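Side-chain contacts in peptidase M3B, oligoendopeptidase F (Enterococcus faecium, PDB 2QR4), which probably hydrolyses peptide bonds in short peptides as a metallopeptidase of family M3, the oligoendopeptidase F group: residues N242-S247 with Y501-S506; H447-E452 with E462-S467; A512-K517 with A549-T554. All coordinates share one frame; numbering follows the deposited sequence.

Contact 1: N242-S247 with Y501-S506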
ATOM      1  N   ASN A 242      -5.284   6.646 -24.794  1.00 63.31           N
ATOM      2  CA  ASN A 242      -4.806   7.820 -25.537  1.00 53.66           C
ATOM      3  C   ASN A 242      -4.599   7.481 -27.017  1.00 59.38           C
ATOM      4  O   ASN A 242      -3.992   8.249 -27.767  1.00 53.19           O
ATOM      5  CB  ASN A 242      -3.479   8.312 -24.979  1.00 69.75           C
ATOM      6  CG  ASN A 242      -3.646   9.172 -23.753  1.00 79.18           C
ATOM      7  OD1 ASN A 242      -3.482   8.706 -22.620  1.00 72.67           O
ATOM      8  ND2 ASN A 242      -3.975  10.442 -23.969  1.00 76.11           N
ATOM      9  N   HIS A 243      -5.086   6.312 -27.423  1.00 55.99           N
ATOM     10  CA  HIS A 243      -4.969   5.844 -28.809  1.00 59.08           C
ATOM     11  C   HIS A 243      -3.522   5.830 -29.295  1.00 57.12           C
ATOM     12  O   HIS A 243      -3.240   6.049 -30.474  1.00 53.90           O
ATOM     13  CB  HIS A 243      -5.879   6.653 -29.737  1.00 58.12           C
ATOM     14  CG  HIS A 243      -7.256   6.850 -29.184  1.00 74.91           C
ATOM     15  ND1 HIS A 243      -7.600   7.944 -28.416  1.00 76.26           N
ATOM     16  CD2 HIS A 243      -8.362   6.073 -29.250  1.00 71.65           C
ATOM     17  CE1 HIS A 243      -8.862   7.836 -28.043  1.00 73.08           C
ATOM     18  NE2 HIS A 243      -9.348   6.712 -28.538  1.00 76.26           N
ATOM     19  N   ILE A 244      -2.607   5.555 -28.371  1.00 52.35           N
ATOM     20  CA  ILE A 244      -1.212   5.354 -28.723  1.00 44.79           C
ATOM     21  C   ILE A 244      -0.999   3.871 -28.978  1.00 41.83           C
ATOM     22  O   ILE A 244      -1.217   3.058 -28.099  1.00 48.26           O
ATOM     23  CB  ILE A 244      -0.285   5.817 -27.599  1.00 49.86           C
ATOM     24  CG1 ILE A 244      -0.563   7.289 -27.279  1.00 54.81           C
ATOM     25  CG2 ILE A 244       1.178   5.598 -27.988  1.00 42.54           C
ATOM     26  CD1 ILE A 244       0.251   7.839 -26.127  1.00 58.29           C
ATOM     27  N   PRO A 245      -0.617   3.513 -30.206  1.00 49.28           N
ATOM     28  CA  PRO A 245      -0.309   2.112 -30.476  1.00 34.29           C
ATOM     29  C   PRO A 245       0.937   1.706 -29.693  1.00 45.00           C
ATOM     30  O   PRO A 245       1.833   2.527 -29.503  1.00 53.66           O
ATOM     31  CB  PRO A 245       0.008   2.096 -31.983  1.00 44.19           C
ATOM     32  CG  PRO A 245      -0.431   3.427 -32.520  1.00 44.35           C
ATOM     33  CD  PRO A 245      -0.458   4.386 -31.386  1.00 39.73           C
ATOM     34  N   GLU A 246       0.993   0.456 -29.240  1.00 39.95           N
ATOM     35  CA  GLU A 246       2.161  -0.052 -28.521  1.00 42.18           C
ATOM     36  C   GLU A 246       3.454   0.102 -29.338  1.00 44.73           C
ATOM     37  O   GLU A 246       4.546   0.223 -28.782  1.00 53.93           O
ATOM     38  CB  GLU A 246       1.962  -1.524 -28.141  1.00 37.92           C
ATOM     39  CG  GLU A 246       0.966  -1.754 -27.008  1.00 46.16           C
ATOM     40  CD  GLU A 246       1.179  -3.098 -26.327  1.00 57.30           C
ATOM     41  OE1 GLU A 246       1.881  -3.141 -25.292  1.00 61.39           O
ATOM     42  OE2 GLU A 246       0.669  -4.118 -26.833  1.00 59.87           O
ATOM     43  N   SER A 247       3.329   0.106 -30.662  1.00 43.58           N
ATOM     44  CA  SER A 247       4.489   0.221 -31.521  1.00 35.22           C
ATOM     45  C   SER A 247       5.283   1.517 -31.310  1.00 47.33           C
ATOM     46  O   SER A 247       6.473   1.530 -31.570  1.00 48.60           O
ATOM     47  CB  SER A 247       4.066   0.136 -32.974  1.00 40.68           C
ATOM     48  OG  SER A 247       3.309   1.280 -33.308  1.00 45.56           O
ATOM     49  N   TYR A 501       4.030   6.682 -18.145  1.00 42.81           N
ATOM     50  CA  TYR A 501       4.036   8.100 -18.418  1.00 38.01           C
ATOM     51  C   TYR A 501       5.364   8.576 -19.007  1.00 44.38           C
ATOM     52  O   TYR A 501       5.365   9.325 -19.988  1.00 46.64           O
ATOM     53  CB  TYR A 501       3.750   8.830 -17.121  1.00 44.11           C
ATOM     54  CG  TYR A 501       3.652  10.322 -17.194  1.00 45.38           C
ATOM     55  CD1 TYR A 501       2.449  10.933 -17.483  1.00 52.24           C
ATOM     56  CD2 TYR A 501       4.746  11.122 -16.897  1.00 48.26           C
ATOM     57  CE1 TYR A 501       2.330  12.304 -17.509  1.00 64.70           C
ATOM     58  CE2 TYR A 501       4.649  12.495 -16.916  1.00 57.38           C
ATOM     59  CZ  TYR A 501       3.432  13.086 -17.224  1.00 64.65           C
ATOM     60  OH  TYR A 501       3.303  14.457 -17.250  1.00 59.48           O
ATOM     61  N   VAL A 502       6.485   8.128 -18.435  1.00 35.86           N
ATOM     62  CA  VAL A 502       7.802   8.694 -18.798  1.00 45.64           C
ATOM     63  C   VAL A 502       8.243   8.597 -20.260  1.00 37.49           C
ATOM     64  O   VAL A 502       8.975   9.465 -20.717  1.00 45.05           O
ATOM     65  CB  VAL A 502       8.962   8.131 -17.944  1.00 44.04           C
ATOM     66  CG1 VAL A 502       8.909   8.679 -16.555  1.00 48.29           C
ATOM     67  CG2 VAL A 502       8.944   6.616 -17.955  1.00 46.51           C
ATOM     68  N   PHE A 503       7.832   7.559 -20.987  1.00 39.33           N
ATOM     69  CA  PHE A 503       8.310   7.404 -22.365  1.00 41.94           C
ATOM     70  C   PHE A 503       7.919   8.593 -23.208  1.00 44.79           C
ATOM     71  O   PHE A 503       8.549   8.877 -24.226  1.00 44.41           O
ATOM     72  CB  PHE A 503       7.797   6.123 -23.022  1.00 43.34           C
ATOM     73  CG  PHE A 503       6.395   6.218 -23.567  1.00 37.80           C
ATOM     74  CD1 PHE A 503       6.173   6.294 -24.940  1.00 42.70           C
ATOM     75  CD2 PHE A 503       5.288   6.178 -22.710  1.00 39.02           C
ATOM     76  CE1 PHE A 503       4.863   6.360 -25.454  1.00 43.17           C
ATOM     77  CE2 PHE A 503       3.983   6.241 -23.204  1.00 31.45           C
ATOM     78  CZ  PHE A 503       3.762   6.341 -24.576  1.00 43.06           C
ATOM     79  N   GLN A 504       6.876   9.295 -22.788  1.00 32.51           N
ATOM     80  CA  GLN A 504       6.409  10.424 -23.576  1.00 43.53           C
ATOM     81  C   GLN A 504       7.405  11.577 -23.617  1.00 47.73           C
ATOM     82  O   GLN A 504       7.384  12.377 -24.552  1.00 47.19           O
ATOM     83  CB  GLN A 504       5.025  10.877 -23.115  1.00 38.02           C
ATOM     84  CG  GLN A 504       3.948   9.925 -23.612  1.00 61.52           C
ATOM     85  CD  GLN A 504       2.602  10.134 -22.958  1.00 69.80           C
ATOM     86  OE1 GLN A 504       2.422   9.854 -21.769  1.00 58.80           O
ATOM     87  NE2 GLN A 504       1.639  10.609 -23.742  1.00 70.53           N
ATOM     88  N   TYR A 505       8.287  11.656 -22.625  1.00 37.93           N
ATOM     89  CA  TYR A 505       9.321  12.682 -22.662  1.00 45.96           C
ATOM     90  C   TYR A 505      10.219  12.466 -23.878  1.00 38.00           C
ATOM     91  O   TYR A 505      10.585  13.407 -24.546  1.00 44.86           O
ATOM     92  CB  TYR A 505      10.178  12.674 -21.395  1.00 40.89           C
ATOM     93  CG  TYR A 505       9.478  13.139 -20.141  1.00 43.84           C
ATOM     94  CD1 TYR A 505       8.959  14.417 -20.030  1.00 42.91           C
ATOM     95  CD2 TYR A 505       9.374  12.302 -19.049  1.00 46.71           C
ATOM     96  CE1 TYR A 505       8.327  14.833 -18.860  1.00 48.68           C
ATOM     97  CE2 TYR A 505       8.760  12.706 -17.893  1.00 33.92           C
ATOM     98  CZ  TYR A 505       8.241  13.952 -17.792  1.00 46.35           C
ATOM     99  OH  TYR A 505       7.623  14.282 -16.608  1.00 51.12           O
ATOM    100  N   SER A 506      10.558  11.213 -24.152  1.00 35.86           N
ATOM    101  CA  SER A 506      11.511  10.879 -25.205  1.00 44.86           C
ATOM    102  C   SER A 506      10.913  10.917 -26.609  1.00 45.07           C
ATOM    103  O   SER A 506      11.601  11.270 -27.569  1.00 47.00           O
ATOM    104  CB  SER A 506      12.106   9.500 -24.940  1.00 40.62           C
ATOM    105  OG  SER A 506      12.504   9.399 -23.593  1.00 46.27           O
TER

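Contact 2: H447-E452 with E462-S467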
ATOM      1  N   HIS A 447       8.446  -0.999 -18.142  1.00 45.09           N
ATOM      2  CA  HIS A 447       7.813  -2.081 -18.874  1.00 42.85           C
ATOM      3  C   HIS A 447       8.316  -3.427 -18.373  1.00 43.23           C
ATOM      4  O   HIS A 447       7.534  -4.367 -18.213  1.00 50.67           O
ATOM      5  CB  HIS A 447       8.028  -1.945 -20.381  1.00 37.12           C
ATOM      6  CG  HIS A 447       7.131  -2.825 -21.189  1.00 41.19           C
ATOM      7  ND1 HIS A 447       7.588  -3.604 -22.230  1.00 36.89           N
ATOM      8  CD2 HIS A 447       5.801  -3.066 -21.094  1.00 38.55           C
ATOM      9  CE1 HIS A 447       6.579  -4.274 -22.754  1.00 37.32           C
ATOM     10  NE2 HIS A 447       5.483  -3.966 -22.083  1.00 48.50           N
ATOM     11  N   PHE A 448       9.622  -3.512 -18.126  1.00 44.25           N
ATOM     12  CA  PHE A 448      10.249  -4.731 -17.593  1.00 37.61           C
ATOM     13  C   PHE A 448       9.575  -5.180 -16.287  1.00 42.27           C
ATOM     14  O   PHE A 448       9.290  -6.357 -16.109  1.00 48.29           O
ATOM     15  CB  PHE A 448      11.752  -4.502 -17.406  1.00 38.19           C
ATOM     16  CG  PHE A 448      12.452  -5.565 -16.595  1.00 44.59           C
ATOM     17  CD1 PHE A 448      12.954  -6.705 -17.204  1.00 40.47           C
ATOM     18  CD2 PHE A 448      12.639  -5.403 -15.227  1.00 36.75           C
ATOM     19  CE1 PHE A 448      13.628  -7.674 -16.463  1.00 42.89           C
ATOM     20  CE2 PHE A 448      13.300  -6.380 -14.470  1.00 46.94           C
ATOM     21  CZ  PHE A 448      13.803  -7.512 -15.095  1.00 39.93           C
HETATM   22  N   MSE A 449       9.284  -4.237 -15.396  1.00 40.04           N
HETATM   23  CA  MSE A 449       8.607  -4.571 -14.144  1.00 43.70           C
HETATM   24  C   MSE A 449       7.203  -5.135 -14.357  1.00 43.96           C
HETATM   25  O   MSE A 449       6.821  -6.087 -13.685  1.00 39.30           O
HETATM   26  CB  MSE A 449       8.521  -3.352 -13.216  1.00 36.63           C
HETATM   27  CG  MSE A 449       9.814  -3.034 -12.497  1.00 31.75           C
HETATM   28 SE   MSE A 449       9.574  -1.576 -11.196  1.00 59.60          SE
HETATM   29  CE  MSE A 449       9.110  -0.110 -12.428  1.00 55.14           C
ATOM     30  N   HIS A 450       6.425  -4.537 -15.261  1.00 37.06           N
ATOM     31  CA  HIS A 450       5.076  -5.035 -15.520  1.00 37.75           C
ATOM     32  C   HIS A 450       5.081  -6.430 -16.152  1.00 38.73           C
ATOM     33  O   HIS A 450       4.341  -7.315 -15.719  1.00 38.43           O
ATOM     34  CB  HIS A 450       4.276  -4.086 -16.404  1.00 30.14           C
ATOM     35  CG  HIS A 450       3.940  -2.782 -15.757  1.00 42.64           C
ATOM     36  ND1 HIS A 450       2.718  -2.539 -15.171  1.00 43.56           N
ATOM     37  CD2 HIS A 450       4.652  -1.637 -15.629  1.00 37.09           C
ATOM     38  CE1 HIS A 450       2.698  -1.310 -14.690  1.00 36.87           C
ATOM     39  NE2 HIS A 450       3.859  -0.741 -14.957  1.00 42.81           N
ATOM     40  N   THR A 451       5.898  -6.615 -17.185  1.00 31.80           N
ATOM     41  CA  THR A 451       5.949  -7.908 -17.881  1.00 44.20           C
ATOM     42  C   THR A 451       6.459  -9.029 -16.983  1.00 33.56           C
ATOM     43  O   THR A 451       5.952 -10.139 -17.041  1.00 44.26           O
ATOM     44  CB  THR A 451       6.789  -7.838 -19.161  1.00 39.07           C
ATOM     45  OG1 THR A 451       8.069  -7.265 -18.848  1.00 45.30           O
ATOM     46  CG2 THR A 451       6.070  -6.961 -20.191  1.00 32.45           C
ATOM     47  N   GLU A 452       7.447  -8.718 -16.147  1.00 36.68           N
ATOM     48  CA  GLU A 452       7.984  -9.676 -15.184  1.00 38.16           C
ATOM     49  C   GLU A 452       6.945 -10.097 -14.160  1.00 42.74           C
ATOM     50  O   GLU A 452       6.717 -11.287 -13.949  1.00 46.39           O
ATOM     51  CB  GLU A 452       9.211  -9.096 -14.493  1.00 34.62           C
ATOM     52  CG  GLU A 452      10.443  -9.076 -15.401  1.00 47.11           C
ATOM     53  CD  GLU A 452      10.891 -10.481 -15.828  1.00 54.17           C
ATOM     54  OE1 GLU A 452      11.566 -11.162 -15.026  1.00 52.52           O
ATOM     55  OE2 GLU A 452      10.582 -10.904 -16.964  1.00 46.03           O
ATOM     56  N   GLU A 462      15.950  -7.313  -4.276  1.00 39.80           N
ATOM     57  CA  GLU A 462      17.186  -7.872  -4.838  1.00 43.89           C
ATOM     58  C   GLU A 462      17.057  -7.952  -6.361  1.00 38.77           C
ATOM     59  O   GLU A 462      17.917  -7.480  -7.087  1.00 46.42           O
ATOM     60  CB  GLU A 462      17.516  -9.248  -4.251  1.00 37.84           C
ATOM     61  CG  GLU A 462      18.928  -9.785  -4.627  1.00 45.16           C
ATOM     62  CD  GLU A 462      19.248 -11.157  -3.986  1.00 63.90           C
ATOM     63  OE1 GLU A 462      19.518 -12.131  -4.732  1.00 70.67           O
ATOM     64  OE2 GLU A 462      19.213 -11.275  -2.734  1.00 64.11           O
ATOM     65  N   TYR A 463      15.970  -8.544  -6.838  1.00 37.30           N
ATOM     66  CA  TYR A 463      15.780  -8.722  -8.259  1.00 39.95           C
ATOM     67  C   TYR A 463      15.656  -7.380  -8.980  1.00 38.48           C
ATOM     68  O   TYR A 463      16.186  -7.196 -10.077  1.00 41.47           O
ATOM     69  CB  TYR A 463      14.530  -9.548  -8.517  1.00 33.15           C
ATOM     70  CG  TYR A 463      14.327  -9.857  -9.969  1.00 42.60           C
ATOM     71  CD1 TYR A 463      15.285 -10.570 -10.681  1.00 48.38           C
ATOM     72  CD2 TYR A 463      13.192  -9.432 -10.638  1.00 37.94           C
ATOM     73  CE1 TYR A 463      15.105 -10.868 -12.024  1.00 45.42           C
ATOM     74  CE2 TYR A 463      12.999  -9.726 -11.980  1.00 38.51           C
ATOM     75  CZ  TYR A 463      13.955 -10.450 -12.666  1.00 46.35           C
ATOM     76  OH  TYR A 463      13.781 -10.747 -14.000  1.00 43.66           O
ATOM     77  N   LEU A 464      14.942  -6.449  -8.369  1.00 36.27           N
ATOM     78  CA  LEU A 464      14.745  -5.122  -8.982  1.00 48.04           C
ATOM     79  C   LEU A 464      16.097  -4.417  -9.118  1.00 42.90           C
ATOM     80  O   LEU A 464      16.416  -3.837 -10.157  1.00 46.58           O
ATOM     81  CB  LEU A 464      13.789  -4.280  -8.133  1.00 39.16           C
ATOM     82  CG  LEU A 464      12.348  -3.917  -8.532  1.00 54.01           C
ATOM     83  CD1 LEU A 464      11.815  -4.604  -9.763  1.00 43.26           C
ATOM     84  CD2 LEU A 464      11.429  -4.103  -7.377  1.00 32.89           C
ATOM     85  N   SER A 465      16.902  -4.510  -8.069  1.00 37.00           N
ATOM     86  CA  SER A 465      18.173  -3.811  -8.004  1.00 39.45           C
ATOM     87  C   SER A 465      19.213  -4.392  -8.940  1.00 44.70           C
ATOM     88  O   SER A 465      19.835  -3.645  -9.696  1.00 50.30           O
ATOM     89  CB  SER A 465      18.668  -3.755  -6.569  1.00 43.66           C
ATOM     90  OG  SER A 465      17.637  -3.224  -5.741  1.00 41.73           O
ATOM     91  N   ASP A 466      19.382  -5.712  -8.924  1.00 40.18           N
ATOM     92  CA  ASP A 466      20.268  -6.370  -9.894  1.00 41.37           C
ATOM     93  C   ASP A 466      19.838  -6.050 -11.333  1.00 45.58           C
ATOM     94  O   ASP A 466      20.676  -5.833 -12.206  1.00 38.31           O
ATOM     95  CB  ASP A 466      20.299  -7.899  -9.686  1.00 44.19           C
ATOM     96  CG  ASP A 466      20.880  -8.308  -8.319  1.00 69.73           C
ATOM     97  OD1 ASP A 466      20.750  -9.502  -7.937  1.00 74.26           O
ATOM     98  OD2 ASP A 466      21.460  -7.444  -7.616  1.00 65.66           O
ATOM     99  N   SER A 467      18.528  -6.033 -11.579  1.00 40.84           N
ATOM    100  CA  SER A 467      18.007  -5.750 -12.901  1.00 39.51           C
ATOM    101  C   SER A 467      18.312  -4.308 -13.276  1.00 44.75           C
ATOM    102  O   SER A 467      18.817  -4.030 -14.364  1.00 45.11           O
ATOM    103  CB  SER A 467      16.508  -6.008 -12.936  1.00 39.95           C
ATOM    104  OG  SER A 467      16.264  -7.393 -12.875  1.00 44.70           O
TER

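Contact 3: A512-K517 with A549-T554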
ATOM      1  N   ALA A 512       9.783  16.885 -31.389  1.00 36.49           N
ATOM      2  CA  ALA A 512      10.180  18.272 -31.479  1.00 40.57           C
ATOM      3  C   ALA A 512      11.378  18.389 -32.434  1.00 49.22           C
ATOM      4  O   ALA A 512      11.399  19.252 -33.318  1.00 43.95           O
ATOM      5  CB  ALA A 512      10.499  18.833 -30.120  1.00 38.38           C
ATOM      6  N   SER A 513      12.355  17.501 -32.279  1.00 44.26           N
ATOM      7  CA  SER A 513      13.537  17.518 -33.147  1.00 50.60           C
ATOM      8  C   SER A 513      13.209  17.382 -34.635  1.00 41.23           C
ATOM      9  O   SER A 513      13.776  18.092 -35.459  1.00 43.34           O
ATOM     10  CB  SER A 513      14.549  16.452 -32.732  1.00 45.87           C
ATOM     11  OG  SER A 513      15.639  16.442 -33.640  1.00 56.99           O
ATOM     12  N   ALA A 514      12.291  16.477 -34.966  1.00 48.79           N
ATOM     13  CA  ALA A 514      11.831  16.287 -36.351  1.00 48.24           C
ATOM     14  C   ALA A 514      11.089  17.506 -36.895  1.00 55.57           C
ATOM     15  O   ALA A 514      11.175  17.827 -38.086  1.00 68.13           O
ATOM     16  CB  ALA A 514      10.932  15.058 -36.448  1.00 42.44           C
ATOM     17  N   LEU A 515      10.343  18.173 -36.023  1.00 45.79           N
ATOM     18  CA  LEU A 515       9.599  19.356 -36.419  1.00 40.95           C
ATOM     19  C   LEU A 515      10.489  20.584 -36.649  1.00 41.56           C
ATOM     20  O   LEU A 515      10.241  21.361 -37.561  1.00 43.06           O
ATOM     21  CB  LEU A 515       8.501  19.658 -35.398  1.00 35.04           C
ATOM     22  CG  LEU A 515       7.283  18.743 -35.487  1.00 37.10           C
ATOM     23  CD1 LEU A 515       6.319  19.040 -34.355  1.00 33.80           C
ATOM     24  CD2 LEU A 515       6.590  18.905 -36.866  1.00 28.82           C
ATOM     25  N   ALA A 516      11.521  20.763 -35.831  1.00 43.72           N
ATOM     26  CA  ALA A 516      12.436  21.890 -36.020  1.00 43.39           C
ATOM     27  C   ALA A 516      13.252  21.712 -37.295  1.00 45.25           C
ATOM     28  O   ALA A 516      13.542  22.689 -38.003  1.00 42.39           O
ATOM     29  CB  ALA A 516      13.362  22.062 -34.824  1.00 36.86           C
ATOM     30  N   LYS A 517      13.612  20.461 -37.582  1.00 45.21           N
ATOM     31  CA  LYS A 517      14.426  20.140 -38.753  1.00 49.01           C
ATOM     32  C   LYS A 517      13.641  20.337 -40.051  1.00 49.75           C
ATOM     33  O   LYS A 517      14.208  20.737 -41.062  1.00 61.01           O
ATOM     34  CB  LYS A 517      14.993  18.723 -38.649  1.00 56.45           C
ATOM     35  CG  LYS A 517      16.192  18.446 -39.563  1.00 68.50           C
ATOM     36  CD  LYS A 517      15.767  17.806 -40.885  1.00 72.71           C
ATOM     37  CE  LYS A 517      15.126  16.441 -40.660  1.00 74.04           C
ATOM     38  NZ  LYS A 517      15.092  15.624 -41.902  1.00 73.07           N
ATOM     39  N   ALA A 549       1.246  16.519 -38.854  1.00 53.57           N
ATOM     40  CA  ALA A 549       2.318  17.509 -38.875  1.00 48.23           C
ATOM     41  C   ALA A 549       3.588  16.961 -39.522  1.00 44.48           C
ATOM     42  O   ALA A 549       4.603  17.652 -39.575  1.00 46.88           O
ATOM     43  CB  ALA A 549       2.610  18.018 -37.470  1.00 42.29           C
ATOM     44  N   GLY A 550       3.528  15.719 -40.002  1.00 44.18           N
ATOM     45  CA  GLY A 550       4.641  15.120 -40.741  1.00 44.01           C
ATOM     46  C   GLY A 550       5.554  14.174 -39.971  1.00 55.08           C
ATOM     47  O   GLY A 550       6.539  13.685 -40.522  1.00 57.13           O
ATOM     48  N   VAL A 551       5.230  13.906 -38.706  1.00 47.25           N
ATOM     49  CA  VAL A 551       6.015  12.988 -37.882  1.00 41.55           C
ATOM     50  C   VAL A 551       5.253  11.703 -37.574  1.00 42.46           C
ATOM     51  O   VAL A 551       4.308  11.708 -36.793  1.00 40.90           O
ATOM     52  CB  VAL A 551       6.385  13.632 -36.552  1.00 41.98           C
ATOM     53  CG1 VAL A 551       7.316  12.716 -35.752  1.00 43.64           C
ATOM     54  CG2 VAL A 551       7.034  14.977 -36.794  1.00 48.81           C
ATOM     55  N   ASP A 552       5.667  10.600 -38.187  1.00 40.74           N
ATOM     56  CA  ASP A 552       5.026   9.323 -37.926  1.00 32.91           C
ATOM     57  C   ASP A 552       5.768   8.610 -36.808  1.00 40.26           C
ATOM     58  O   ASP A 552       6.858   8.080 -37.017  1.00 48.45           O
ATOM     59  CB  ASP A 552       4.986   8.452 -39.185  1.00 29.66           C
ATOM     60  CG  ASP A 552       4.189   7.166 -38.983  1.00 46.50           C
ATOM     61  OD1 ASP A 552       3.967   6.771 -37.812  1.00 42.49           O
ATOM     62  OD2 ASP A 552       3.782   6.546 -39.991  1.00 45.20           O
HETATM   63  N   MSE A 553       5.155   8.590 -35.629  1.00 43.21           N
HETATM   64  CA  MSE A 553       5.789   8.084 -34.419  1.00 49.38           C
HETATM   65  C   MSE A 553       5.791   6.559 -34.296  1.00 45.12           C
HETATM   66  O   MSE A 553       6.386   6.000 -33.367  1.00 40.91           O
HETATM   67  CB  MSE A 553       5.149   8.725 -33.194  1.00 48.24           C
HETATM   68  CG  MSE A 553       5.620  10.149 -32.949  1.00 54.57           C
HETATM   69 SE   MSE A 553       4.734  10.894 -31.380  1.00 73.57          SE
HETATM   70  CE  MSE A 553       6.109  12.094 -30.717  1.00 67.02           C
ATOM     71  N   THR A 554       5.120   5.895 -35.230  1.00 38.89           N
ATOM     72  CA  THR A 554       5.109   4.440 -35.274  1.00 39.81           C
ATOM     73  C   THR A 554       6.390   3.942 -35.928  1.00 46.34           C
ATOM     74  O   THR A 554       6.743   2.766 -35.801  1.00 49.29           O
ATOM     75  CB  THR A 554       3.919   3.901 -36.091  1.00 38.45           C
ATOM     76  OG1 THR A 554       3.984   4.420 -37.418  1.00 39.89           O
ATOM     77  CG2 THR A 554       2.592   4.314 -35.476  1.00 30.51           C
TER

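Contact 1: N242-S247 with Y501-S506
Ile244 meets Phe503 and Gln504 through a single methyl, CD1, at the far end of its side chain. Ile244 and Phe503 approach from opposite directions, and the methyl settles at the edge of the aromatic ring, near its plane, with Ile244 CD1 4.1 Å from Phe503 CZ. Gln504 slants past the same methyl, its NE2 lying 3.9 Å from Ile244 CD1. That approach is van der Waals packing of an amide nitrogen against a methyl. The phenyl and the glutamine are neighbours in sequence and also pack on each other: Gln504 CG sits 3.6 Å above one face of the Phe503 ring, toward its rim. Ile244 reaches across because its chain is extended, with CD1 anti to CA (chi2 177°).

Just before Ile244, a Schellman motif closes helix 234-240, with His243 at positive phi as its C-prime residue. Leu239 of that helix touches both Ile244 and Phe503, while Tyr249 and Leu252 of helix 246-258 pack on the phenyl. The contact therefore joins the turn between two helices to the N-terminal part of helix 503-520. Its chemistry is dispersion and exclusion of water, with the glutamine amide bringing a polar group to the margin of a mostly apolar cluster.

Contact 2: H447-E452 with E462-S467
The short helical segments 447-452 and 462-467 run roughly antiparallel, their N-to-C directions 140° apart and their axes 11.9 Å from each other at closest approach. Across that gap Tyr463 OH donates to Glu452 OE1 in a bond modelled as very short, 2.5 Å, a length that is doubtful in detail. The carboxylate oxygen comes in at the edge of the phenol, near the ring plane, and the two flat groups are turned 36° against each other. Glu452 CG, anti to the carbonyl carbon, lies over the rim of one face of Phe448, and the bend at chi2 turns the carboxylate toward Tyr463. Its other oxygen, OE2, forms a salt bridge with Lys455, which would favour the ionised form.

Phe448 slants against Tyr463, ring planes 33° apart and centroids 5.9 Å from each other. Its CZ also lies 3.3 Å from Ser467 OG. That hydroxyl sits over the centre of the Tyr463 ring while Ser467 OG donates to Tyr463 O at 2.8 Å, one turn back. Deeper in, Met449, a selenomethionine, crosses Leu464 at about a right angle, with Met449 CG 3.7 Å from Leu464 CD1. Leu215 and Ile219 of helix 208-228 also pack on Met449. Together these residues join consecutive helices, 418-454 and 461-476, in a helical hairpin within this largely α-helical peptidase.

Contact 3: A512-K517 with A549-T554
Leu515 and Ala514, on one face of helix 503-520, pack against Val551 in the connection between helices 542-548 and 557-579. That connection opens with a Schellman motif: Gly550, at positive phi, takes the chain out of the helix just after Ala549.

The cross-contact is apolar. Val551 meets the helix through one methyl, with CG2 3.9 Å from Ala514 CB and 4.0 Å from Leu515 CD2, bridging successive residues of the helix. Val551 CG1 takes the place opposite the backbone N (chi1 -175°), and CG2 is thereby turned alongside that nitrogen to face the helix. Leu515 slants across the valine, and its CD2 also comes 4.1 Å from Ala549 CB. Leu515 CD2 lies 3.6 Å from Ala549 O, a plain van der Waals approach. Met546 adds to the packing on Leu515, and Tyr558 of helix 557-579 touches Val551.

Within the connection, Asp552 forms an Asx turn. Its OD1 accepts from Thr554 N at 3.0 Å with an N-H...O angle of 154°; the nitrogen approaches on the anti side, 28° out of the carboxylate plane.

Contacts 1 and 3 are buried, whereas contact 2 is partly buried. Their centres lie about 9, 20 and 19 Å from the centre of the chain for contacts 1, 2 and 3, so contact 3 is buried although it sits almost as far out as contact 2. Helix 503-520 serves both buried contacts, its N-terminal part in contact 1 and a later part in contact 3, and Ser247 packs directly on Thr554. Contact 2 belongs to the two preceding helices and touches neither of the others. The chemistry varies accordingly: methyl packing dominates contacts 1 and 3, with an amide at the margin of the first, while only contact 2 has a hydrogen bond between its segments, alongside aromatic and apolar packing.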